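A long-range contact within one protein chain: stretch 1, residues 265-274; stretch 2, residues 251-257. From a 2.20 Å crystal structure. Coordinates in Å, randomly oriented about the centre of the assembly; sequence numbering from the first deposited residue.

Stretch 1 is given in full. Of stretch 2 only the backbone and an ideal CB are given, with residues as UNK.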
# COMPACT_ATOMS: atom_id res chain seq x y z
N HIS A 265 7.49 15.78 -35.94
CA HIS A 265 7.29 14.83 -37.02
C HIS A 265 6.31 15.35 -38.05
O HIS A 265 6.68 15.56 -39.22
CB HIS A 265 6.87 13.44 -36.49
CG HIS A 265 7.56 13.04 -35.23
ND1 HIS A 265 8.93 12.90 -35.15
CD2 HIS A 265 7.09 12.79 -33.99
CE1 HIS A 265 9.27 12.58 -33.92
NE2 HIS A 265 8.17 12.49 -33.20
N VAL A 266 5.06 15.51 -37.63
CA VAL A 266 4.02 16.11 -38.43
C VAL A 266 3.89 15.44 -39.78
O VAL A 266 3.59 16.08 -40.79
CB VAL A 266 4.23 17.63 -38.62
CG1 VAL A 266 2.89 18.34 -38.51
CG2 VAL A 266 5.17 18.21 -37.59
N SER A 267 4.01 14.12 -39.78
CA SER A 267 4.14 13.33 -41.00
C SER A 267 3.00 13.46 -42.03
O SER A 267 3.23 13.22 -43.22
CB SER A 267 4.32 11.85 -40.64
OG SER A 267 5.43 11.70 -39.77
N TYR A 268 1.79 13.78 -41.60
CA TYR A 268 0.66 13.88 -42.54
C TYR A 268 0.13 15.30 -42.64
O TYR A 268 -1.05 15.53 -42.91
CB TYR A 268 -0.45 12.86 -42.17
CG TYR A 268 -0.05 11.45 -42.48
CD1 TYR A 268 -0.29 10.90 -43.74
CD2 TYR A 268 0.61 10.69 -41.55
CE1 TYR A 268 0.11 9.61 -44.04
CE2 TYR A 268 1.03 9.41 -41.85
CZ TYR A 268 0.77 8.87 -43.09
OH TYR A 268 1.19 7.60 -43.35
N ALA A 269 1.01 16.27 -42.40
CA ALA A 269 0.67 17.67 -42.63
C ALA A 269 0.38 17.87 -44.10
O ALA A 269 1.16 17.45 -44.94
CB ALA A 269 1.79 18.57 -42.19
N ASP A 270 -0.74 18.51 -44.39
CA ASP A 270 -1.12 18.82 -45.76
C ASP A 270 -1.40 20.31 -45.82
O ASP A 270 -1.11 21.02 -44.86
CB ASP A 270 -2.34 18.02 -46.17
CG ASP A 270 -3.52 18.24 -45.25
OD1 ASP A 270 -3.46 19.09 -44.35
OD2 ASP A 270 -4.54 17.53 -45.44
N GLU A 271 -1.96 20.78 -46.93
CA GLU A 271 -2.20 22.20 -47.11
C GLU A 271 -2.98 22.82 -45.95
O GLU A 271 -2.60 23.87 -45.47
CB GLU A 271 -2.88 22.50 -48.44
CG GLU A 271 -2.90 23.99 -48.70
CD GLU A 271 -3.57 24.44 -49.99
OE1 GLU A 271 -3.80 23.66 -50.96
OE2 GLU A 271 -3.91 25.65 -50.06
N GLU A 272 -4.04 22.16 -45.51
CA GLU A 272 -4.84 22.66 -44.41
C GLU A 272 -4.02 22.87 -43.13
O GLU A 272 -4.15 23.90 -42.48
CB GLU A 272 -6.01 21.70 -44.13
CG GLU A 272 -6.79 22.03 -42.86
CD GLU A 272 -8.05 21.21 -42.69
OE1 GLU A 272 -8.22 20.18 -43.39
OE2 GLU A 272 -8.87 21.59 -41.84
N VAL A 273 -3.16 21.90 -42.80
CA VAL A 273 -2.26 21.97 -41.64
C VAL A 273 -1.25 23.13 -41.75
O VAL A 273 -1.06 23.88 -40.80
CB VAL A 273 -1.46 20.67 -41.48
CG1 VAL A 273 -0.45 20.79 -40.35
CG2 VAL A 273 -2.41 19.51 -41.19
N TRP A 274 -0.62 23.28 -42.91
CA TRP A 274 0.38 24.33 -43.10
C TRP A 274 -0.24 25.70 -42.85
O TRP A 274 0.32 26.52 -42.11
CB TRP A 274 1.01 24.28 -44.50
CG TRP A 274 1.54 22.92 -44.90
CD1 TRP A 274 2.15 22.02 -44.08
CD2 TRP A 274 1.53 22.34 -46.21
NE1 TRP A 274 2.51 20.90 -44.81
CE2 TRP A 274 2.14 21.07 -46.11
CE3 TRP A 274 1.05 22.76 -47.45
CZ2 TRP A 274 2.26 20.22 -47.20
CZ3 TRP A 274 1.20 21.91 -48.56
CH2 TRP A 274 1.80 20.66 -48.42
N UNK A 251 -4.35 13.38 -35.16
CA UNK A 251 -3.53 13.85 -34.05
C UNK A 251 -3.02 15.26 -34.24
O UNK A 251 -3.06 16.07 -33.30
CB UNK A 251 -2.34 12.91 -33.85
N UNK A 252 -2.57 15.57 -35.45
CA UNK A 252 -2.13 16.93 -35.80
C UNK A 252 -3.22 17.94 -35.51
O UNK A 252 -2.99 18.93 -34.84
CB UNK A 252 -1.73 17.01 -37.27
N UNK A 253 -4.42 17.68 -36.01
CA UNK A 253 -5.53 18.62 -35.84
C UNK A 253 -5.98 18.74 -34.39
O UNK A 253 -6.30 19.82 -33.93
CB UNK A 253 -6.71 18.19 -36.71
N UNK A 254 -5.98 17.64 -33.66
CA UNK A 254 -6.38 17.71 -32.27
C UNK A 254 -5.36 18.53 -31.47
O UNK A 254 -5.74 19.30 -30.58
CB UNK A 254 -6.53 16.30 -31.68
N UNK A 255 -4.08 18.40 -31.80
CA UNK A 255 -3.03 19.13 -31.10
C UNK A 255 -3.16 20.62 -31.39
O UNK A 255 -3.00 21.45 -30.51
CB UNK A 255 -1.65 18.62 -31.51
N UNK A 256 -3.48 20.96 -32.63
CA UNK A 256 -3.63 22.36 -33.03
C UNK A 256 -4.84 23.02 -32.36
O UNK A 256 -4.72 24.07 -31.74
CB UNK A 256 -3.76 22.46 -34.55
N UNK A 257 -5.98 22.35 -32.44
CA UNK A 257 -7.19 22.77 -31.75
C UNK A 257 -7.00 23.00 -30.26
O UNK A 257 -7.49 23.98 -29.73
CB UNK A 257 -8.29 21.72 -31.96

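Stretch 2 is helical throughout, with phi from -53° to -68° and psi from -38° to -51°. Stretch 1 approaches it first as a type I beta turn, from Val 266 to Ala 269, and then as the opening of a helix capped by Asp 270, whose OD1 accepts a hydrogen bond from Val 273 N (3.2 Å). No hydrogen bond joins the two stretches, so side-chain packing has to account for the contact.

At position 251 the ideal CB has nothing of stretch 1 within 5.5 Å, and the helical angles of -68/-43 are open to almost any residue. Stretch 1 therefore sets no preference here. The deposited residue is Gly 251, which makes no contact across the stretches; its carbonyl O accepts the helical bond from N of position 255, at 3.0 Å.

Position 252 is the one most directly engaged. Its CA-to-CB bond points toward stretch 1, and the ideal CB lies 4.7 Å from Val 273 CG2 and 5.0 Å from Val 266 CG1. Methyl groups thus approach from both the turn and the helix, leaving room for a side chain of moderate length but offering it an apolar lining; leucine, isoleucine, methionine or perhaps valine would suit. The residue is Ile 252, with chi1 m and chi2 t. This extended chain carries CD1 to the turn, 3.8 Å from Val 266 CG1 and 3.5 Å from Ala 269 N, a backbone atom already engaged with Val 266 O (3.0 Å). The other branch meets the helix, with CG2 3.7 Å from Val 273 CG1. One side chain so packs against both parts of stretch 1, and it covers more of this contact than any other residue.

At position 253 CA-to-CB points sideways, and the ideal CB finds nothing within 5.5 Å. A short side chain would fall short, whereas a long one could bend back toward Val 273 and the carboxylate of Glu 272. Methionine or leucine could serve the apolar neighbour, and lysine or arginine could seek the acid. Met 253 is found, m at all three chi angles, a folded course that brings its end nearer: SD lies 4.4 Å from Val 273 CG2, and CE reaches 3.3 Å from Glu 272 OE2, a close approach without a hydrogen bond.

Positions 254 and 255 are out of reach of stretch 1, which leaves their choice undetermined; small or larger residues would be equally compatible with it. They are Ala 254 and Ala 255.

Position 256, one helical turn beyond Ile 252, again directs CA-to-CB toward stretch 1, but from farther off, with nothing within 5.5 Å of the ideal CB. Only a longer apolar chain, such as isoleucine, leucine or methionine, would profit from Val 273. Ile 256, m then t, extends CD1 to 4.3 Å from Val 273 CG1, a lighter contact.

Position 257 is out of reach, and a polar or charged chain would be unopposed. Lys 257 makes no contact across the stretches; the nearest atom of its side chain, CB, lies 9.9 Å from Glu 272 OE2.

Stretch 2 251-257: GIMAAIK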
# COMPACT_ATOMS: atom_id res chain seq x y z
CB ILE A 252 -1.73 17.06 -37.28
CG1 ILE A 252 -0.52 16.17 -37.59
CG2 ILE A 252 -1.39 18.49 -37.61
CD1 ILE A 252 -0.17 16.09 -39.08
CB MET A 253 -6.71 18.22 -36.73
CG MET A 253 -6.40 18.26 -38.22
SD MET A 253 -6.03 19.93 -38.80
CE MET A 253 -7.70 20.54 -38.93
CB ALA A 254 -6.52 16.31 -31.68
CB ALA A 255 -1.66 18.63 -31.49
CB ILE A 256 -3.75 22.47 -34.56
CG1 ILE A 256 -2.38 22.15 -35.19
CG2 ILE A 256 -4.25 23.86 -34.97
CD1 ILE A 256 -2.39 22.11 -36.71
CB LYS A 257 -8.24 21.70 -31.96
CG LYS A 257 -9.66 22.06 -31.74
CD LYS A 257 -10.55 20.82 -31.90
CE LYS A 257 -11.95 20.90 -31.27
NZ LYS A 257 -12.45 22.29 -31.06
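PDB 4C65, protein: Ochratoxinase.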